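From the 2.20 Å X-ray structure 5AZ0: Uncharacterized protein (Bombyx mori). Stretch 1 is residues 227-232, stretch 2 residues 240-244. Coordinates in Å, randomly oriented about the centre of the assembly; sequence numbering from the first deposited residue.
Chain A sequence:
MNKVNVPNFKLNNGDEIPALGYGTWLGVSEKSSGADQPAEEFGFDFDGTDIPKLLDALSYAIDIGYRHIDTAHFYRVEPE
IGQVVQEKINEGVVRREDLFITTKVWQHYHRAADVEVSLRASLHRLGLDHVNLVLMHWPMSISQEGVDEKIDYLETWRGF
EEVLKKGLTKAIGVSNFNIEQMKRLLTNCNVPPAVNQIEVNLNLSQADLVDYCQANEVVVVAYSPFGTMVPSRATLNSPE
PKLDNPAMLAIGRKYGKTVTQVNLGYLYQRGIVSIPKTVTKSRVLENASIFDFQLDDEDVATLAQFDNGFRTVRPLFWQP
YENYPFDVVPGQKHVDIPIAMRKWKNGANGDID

Stretch 1, residues 227-232: GTMVPS
Stretch 2, residues 240-244: EPKLD

Two irregular segments of one chain, residues 227-232 and 240-244, pack through a small, mainly apolar contact centred on Met 229 and flanked by one lysine-to-carbonyl hydrogen bond and a bridging water. It buries 310 Å² over both sides. The CA paths of 228-231 and 241-243 run in broadly the same direction; in register, Met 229 and Lys 242 are nearest, their CA atoms 4.8 Å apart.

Gly 227 (phi/psi 48/-126), whose positive phi favours glycine, precedes the contact. Met 229 (-69/-42) contributes the largest covered area. Its CA-to-CB bond points sideways, and a t, t start followed by chi3 in p lays the flexible thioether along the second segment. Met 229 CG approaches Pro 241 O at 3.2 Å, and Met 229 CA makes a CA-H...O contact with Pro 241 O at 3.5 Å. Met 229 SD lies 4.1 Å from Pro 241 CG. Pro 241 (-84/141, C-gamma endo) follows a cis peptide bond and is buried.

Leu 243 (-65/-27; m, t) starts sideways, but its end comes nearer, and its two methyls reach two neighbours: Leu 243 CD2 lies 4.0 Å from Met 229 CE, Leu 243 CD1 3.4 Å from CD of Pro 231 (-35/-48, C-gamma exo). The CA-to-CB bond of Val 230 (-76/135, chi1 m) points away.

So does that of Lys 242 (-93/170), yet its long chain (chi1 -70°, chi2 -31°, chi3 and chi4 t) lets Lys 242 NZ donate to Thr 228 O at 3.2 Å. Thr 228 (-99/17) is in rotamer p; its OG1 lies 3.3 Å from Lys 242 NZ, at too poor an angle for a hydrogen bond. Lys 242 N donates to OE1 of Glu 240 (-64/154; m, m) at 3.1 Å. The water donates to Met 229 O at 2.6 Å and accepts from Leu 243 N at 3.2 Å, linking the backbones.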

ATOM      1  N   GLY A 227      -2.814   9.930   7.058  1.00 30.90           N
ATOM      2  CA  GLY A 227      -3.452   9.566   8.292  1.00 34.52           C
ATOM      3  C   GLY A 227      -4.822  10.210   8.369  1.00 39.89           C
ATOM      4  O   GLY A 227      -5.624  10.070   7.443  1.00 38.15           O
ATOM      5  N   THR A 228      -5.094  10.938   9.453  1.00 40.65           N
ATOM      6  CA  THR A 228      -6.415  11.611   9.622  1.00 44.28           C
ATOM      7  C   THR A 228      -6.343  13.091   9.232  1.00 43.41           C
ATOM      8  O   THR A 228      -7.211  13.856   9.552  1.00 48.58           O
ATOM      9  CB  THR A 228      -6.946  11.461  11.079  1.00 47.01           C
ATOM     10  OG1 THR A 228      -5.959  11.935  12.016  1.00 42.61           O
ATOM     11  CG2 THR A 228      -7.315   9.972  11.398  1.00 45.79           C
ATOM     12  N   MET A 229      -5.319  13.507   8.509  1.00 44.30           N
ATOM     13  CA  MET A 229      -5.168  14.916   8.196  1.00 48.47           C
ATOM     14  C   MET A 229      -6.222  15.395   7.236  1.00 58.16           C
ATOM     15  O   MET A 229      -6.733  16.512   7.371  1.00 67.23           O
ATOM     16  CB  MET A 229      -3.814  15.202   7.597  1.00 44.81           C
ATOM     17  CG  MET A 229      -3.629  16.672   7.359  1.00 42.30           C
ATOM     18  SD  MET A 229      -1.948  17.003   6.924  1.00 49.02           S
ATOM     19  CE  MET A 229      -1.935  16.454   5.219  1.00 48.78           C
ATOM     20  N   VAL A 230      -6.491  14.568   6.241  1.00 65.58           N
ATOM     21  CA  VAL A 230      -7.556  14.830   5.263  1.00 76.36           C
ATOM     22  C   VAL A 230      -8.988  14.575   5.813  1.00 78.22           C
ATOM     23  O   VAL A 230      -9.226  13.533   6.442  1.00 76.14           O
ATOM     24  CB  VAL A 230      -7.317  14.016   3.950  1.00 74.05           C
ATOM     25  CG1 VAL A 230      -6.050  14.510   3.247  1.00 69.05           C
ATOM     26  CG2 VAL A 230      -7.283  12.484   4.185  1.00 68.59           C
ATOM     27  N   PRO A 231      -9.952  15.504   5.559  1.00 90.65           N
ATOM     28  CA  PRO A 231     -11.369  15.351   5.999  1.00 97.54           C
ATOM     29  C   PRO A 231     -12.019  13.919   6.014  1.00101.31           C
ATOM     30  O   PRO A 231     -12.639  13.545   7.024  1.00 95.77           O
ATOM     31  CB  PRO A 231     -12.120  16.311   5.060  1.00 94.68           C
ATOM     32  CG  PRO A 231     -11.140  17.418   4.798  1.00 90.52           C
ATOM     33  CD  PRO A 231      -9.741  16.846   4.963  1.00 92.21           C
ATOM     34  N   SER A 232     -11.878  13.131   4.944  1.00 95.41           N
ATOM     35  CA  SER A 232     -12.344  11.728   4.970  1.00 96.08           C
ATOM     36  C   SER A 232     -11.641  10.891   6.052  1.00 95.09           C
ATOM     37  O   SER A 232     -12.280  10.425   6.990  1.00 90.47           O
ATOM     38  CB  SER A 232     -12.130  11.065   3.610  1.00 91.52           C
ATOM     39  OG  SER A 232     -10.758  11.079   3.257  1.00 90.68           O
ATOM     40  N   GLU A 240      -3.637  16.584  15.562  1.00 44.28           N
ATOM     41  CA  GLU A 240      -2.953  17.432  14.619  1.00 45.07           C
ATOM     42  C   GLU A 240      -1.841  16.596  13.918  1.00 45.06           C
ATOM     43  O   GLU A 240      -1.355  15.630  14.503  1.00 43.19           O
ATOM     44  CB  GLU A 240      -2.343  18.634  15.339  1.00 43.36           C
ATOM     45  CG  GLU A 240      -3.371  19.660  15.843  1.00 48.76           C
ATOM     46  CD  GLU A 240      -4.110  20.379  14.712  1.00 44.13           C
ATOM     47  OE1 GLU A 240      -3.492  20.754  13.667  1.00 40.10           O
ATOM     48  OE2 GLU A 240      -5.325  20.522  14.896  1.00 48.47           O
ATOM     49  N   PRO A 241      -1.429  16.948  12.707  1.00 41.00           N
ATOM     50  CA  PRO A 241      -1.886  18.111  11.960  1.00 43.30           C
ATOM     51  C   PRO A 241      -3.178  17.928  11.186  1.00 50.63           C
ATOM     52  O   PRO A 241      -3.422  16.850  10.582  1.00 48.08           O
ATOM     53  CB  PRO A 241      -0.778  18.306  10.950  1.00 44.05           C
ATOM     54  CG  PRO A 241      -0.239  16.932  10.704  1.00 43.26           C
ATOM     55  CD  PRO A 241      -0.615  16.064  11.865  1.00 43.99           C
ATOM     56  N   LYS A 242      -3.984  18.994  11.210  1.00 54.23           N
ATOM     57  CA  LYS A 242      -5.107  19.183  10.285  1.00 50.37           C
ATOM     58  C   LYS A 242      -4.637  19.976   9.120  1.00 44.02           C
ATOM     59  O   LYS A 242      -3.501  20.434   9.115  1.00 42.54           O
ATOM     60  CB  LYS A 242      -6.318  19.809  10.998  1.00 52.23           C
ATOM     61  CG  LYS A 242      -7.001  18.866  11.997  1.00 59.71           C
ATOM     62  CD  LYS A 242      -6.908  17.364  11.598  1.00 69.62           C
ATOM     63  CE  LYS A 242      -7.480  16.374  12.618  1.00 67.88           C
ATOM     64  NZ  LYS A 242      -6.796  15.051  12.472  1.00 63.28           N
ATOM     65  N   LEU A 243      -5.454  20.087   8.069  1.00 48.94           N
ATOM     66  CA  LEU A 243      -4.978  20.788   6.828  1.00 49.84           C
ATOM     67  C   LEU A 243      -4.693  22.269   7.046  1.00 52.66           C
ATOM     68  O   LEU A 243      -3.865  22.834   6.334  1.00 48.96           O
ATOM     69  CB  LEU A 243      -5.981  20.642   5.665  1.00 55.42           C
ATOM     70  CG  LEU A 243      -6.092  19.262   5.024  1.00 60.00           C
ATOM     71  CD1 LEU A 243      -7.359  19.128   4.163  1.00 62.71           C
ATOM     72  CD2 LEU A 243      -4.827  18.965   4.236  1.00 59.68           C
ATOM     73  N   ASP A 244      -5.380  22.877   8.036  1.00 58.74           N
ATOM     74  CA  ASP A 244      -5.167  24.280   8.439  1.00 63.42           C
ATOM     75  C   ASP A 244      -4.104  24.422   9.536  1.00 68.79           C
ATOM     76  O   ASP A 244      -4.167  25.369  10.308  1.00 73.91           O
ATOM     77  CB  ASP A 244      -6.502  24.946   8.876  1.00 59.29           C
ATOM     78  CG  ASP A 244      -7.202  24.215  10.042  1.00 69.56           C
ATOM     79  OD1 ASP A 244      -6.580  23.371  10.720  1.00 71.08           O
ATOM     80  OD2 ASP A 244      -8.404  24.484  10.290  1.00 75.93           O
TER
HETATM   81  O   HOH W   1      -8.271  18.521   8.112  1.00 51.14           O